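Local coordinates for disease resistance protein RRS1 (Arabidopsis thaliana, PDB 5W3X), which binds W-box DNA as a WRKY transcription factor and also acts as a disease resistance protein against fungal and bacterial pathogens, at residues 52-56 with 66-70. Residues are numbered along the deposited sequence.
Sequences ATKQV and LAITY
In an antiparallel pair, residues meet alternately in hydrogen-bonded and non-hydrogen-bonded positions, as the C-terminal hairpin of this WRKY domain, strands 53-58 and 66-71, illustrates. Residues 53-56 and 66-70 run at 166° to each other, their axes 4.7 Å apart at closest approach, with extended backbones throughout. Gln55 and Thr69 form the hydrogen-bonded pair, CA to CA 5.1 Å: Gln55 N donates to Thr69 O and Thr69 N to Gln55 O, each at 2.9 Å and nearly straight. The flanking pairs, Lys54 with Tyr70 (CA to CA 4.4 Å) and Val56 with Ile68 (CA to CA 4.7 Å), are non-hydrogen-bonded. There CA-H...O contacts fill in, such as Lys54 CA to Thr69 O at 3.1 Å and Ile68 CA to Gln55 O at 3.2 Å.

Val56, the residue most covered here, has chi1 t; its CG1 lies 3.8 Å from Leu66 CD2 and its CG2 4.2 Å from Ile68 CG2. On the same face Lys54, chi1 p and then all t, runs its chain beside the Tyr70 ring (chi1 m), with Lys54 CD 3.5 Å from Tyr70 CE2, and carries its ammonium to salt bridges with Asp18 and Glu16. On the opposite face Gln55 CG meets Thr69 CB at 3.8 Å; Gln55 also packs on Val91 of the PopP2 chain.

The WRKY fold joins such a sheet to a zinc site, here Cys42, Cys50, His74 and His76, both histidines following strand 66-71; the Thr53 side chain is about 9 Å from the zinc. Strand 66-71 is an outermost strand of the chain's four-stranded antiparallel sheet, whereas strand 53-58 is interior, its other edge bonded to strand 37-42 through Lys54 with Tyr40 and Val56 with Gly38.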
loop_
_atom_site.group_PDB
_atom_site.type_symbol
_atom_site.label_atom_id
_atom_site.label_comp_id
_atom_site.label_asym_id
_atom_site.label_seq_id
_atom_site.Cartn_x
_atom_site.Cartn_y
_atom_site.Cartn_z
ATOM N N ALA B 52 16.537 17.425 -0.385
ATOM C CA ALA B 52 16.412 17.414 -1.835
ATOM C C ALA B 52 15.803 16.107 -2.349
ATOM O O ALA B 52 16.269 15.019 -2.017
ATOM C CB ALA B 52 17.767 17.658 -2.475
ATOM N N THR B 53 14.741 16.232 -3.138
ATOM C CA THR B 53 14.111 15.091 -3.793
ATOM C C THR B 53 13.996 15.328 -5.296
ATOM O O THR B 53 14.074 16.463 -5.765
ATOM C CB THR B 53 12.712 14.821 -3.233
ATOM O OG1 THR B 53 11.877 15.942 -3.527
ATOM C CG2 THR B 53 12.764 14.635 -1.727
ATOM N N LYS B 54 13.809 14.261 -6.059
ATOM C CA LYS B 54 13.497 14.438 -7.471
ATOM C C LYS B 54 12.557 13.362 -7.991
ATOM O O LYS B 54 12.536 12.239 -7.492
ATOM C CB LYS B 54 14.779 14.503 -8.312
ATOM C CG LYS B 54 15.496 13.196 -8.575
ATOM C CD LYS B 54 16.585 13.417 -9.627
ATOM C CE LYS B 54 17.413 12.170 -9.880
ATOM N NZ LYS B 54 18.439 12.416 -10.935
ATOM N N GLN B 55 11.757 13.754 -8.979
ATOM C CA GLN B 55 10.784 12.890 -9.625
ATOM C C GLN B 55 11.085 12.813 -11.105
ATOM O O GLN B 55 11.353 13.830 -11.744
ATOM C CB GLN B 55 9.370 13.431 -9.430
ATOM C CG GLN B 55 9.298 14.585 -8.460
ATOM C CD GLN B 55 9.261 14.092 -7.049
ATOM O OE1 GLN B 55 8.582 13.112 -6.759
ATOM N NE2 GLN B 55 10.008 14.738 -6.165
ATOM N N VAL B 56 11.026 11.603 -11.642
ATOM C CA VAL B 56 11.402 11.350 -13.022
ATOM C C VAL B 56 10.303 10.579 -13.733
ATOM O O VAL B 56 9.881 9.525 -13.260
ATOM C CB VAL B 56 12.703 10.550 -13.113
ATOM C CG1 VAL B 56 13.020 10.234 -14.563
ATOM C CG2 VAL B 56 13.859 11.296 -12.435
ATOM N N LEU B 66 11.980 13.344 -21.405
ATOM C CA LEU B 66 11.944 13.008 -19.982
ATOM C C LEU B 66 11.536 14.226 -19.168
ATOM O O LEU B 66 12.083 15.314 -19.361
ATOM C CB LEU B 66 13.302 12.514 -19.487
ATOM C CG LEU B 66 13.473 11.051 -19.073
ATOM C CD1 LEU B 66 14.781 10.864 -18.312
ATOM C CD2 LEU B 66 12.302 10.577 -18.243
ATOM N N ALA B 67 10.572 14.055 -18.270
ATOM C CA ALA B 67 10.193 15.137 -17.370
ATOM C C ALA B 67 10.816 14.905 -15.998
ATOM O O ALA B 67 10.701 13.821 -15.419
ATOM C CB ALA B 67 8.680 15.245 -17.259
ATOM N N ILE B 68 11.485 15.921 -15.477
ATOM C CA ILE B 68 12.140 15.793 -14.186
ATOM C C ILE B 68 11.823 16.987 -13.304
ATOM O O ILE B 68 11.974 18.134 -13.724
ATOM C CB ILE B 68 13.662 15.657 -14.333
ATOM C CG1 ILE B 68 14.000 14.517 -15.298
ATOM C CG2 ILE B 68 14.304 15.424 -12.973
ATOM C CD1 ILE B 68 15.484 14.251 -15.438
ATOM N N THR B 69 11.375 16.716 -12.084
ATOM C CA THR B 69 11.107 17.775 -11.117
ATOM C C THR B 69 12.028 17.655 -9.909
ATOM O O THR B 69 12.116 16.600 -9.294
ATOM C CB THR B 69 9.652 17.740 -10.637
ATOM O OG1 THR B 69 8.777 17.902 -11.756
ATOM C CG2 THR B 69 9.395 18.853 -9.621
ATOM N N TYR B 70 12.727 18.736 -9.580
ATOM C CA TYR B 70 13.567 18.770 -8.390
ATOM C C TYR B 70 12.905 19.603 -7.301
ATOM O O TYR B 70 12.453 20.715 -7.565
ATOM C CB TYR B 70 14.936 19.353 -8.712
ATOM C CG TYR B 70 15.779 18.513 -9.635
ATOM C CD1 TYR B 70 15.691 18.658 -11.009
ATOM C CD2 TYR B 70 16.687 17.597 -9.130
ATOM C CE1 TYR B 70 16.471 17.898 -11.855
ATOM C CE2 TYR B 70 17.468 16.838 -9.963
ATOM C CZ TYR B 70 17.357 16.990 -11.324
ATOM O OH TYR B 70 18.135 16.229 -12.155
#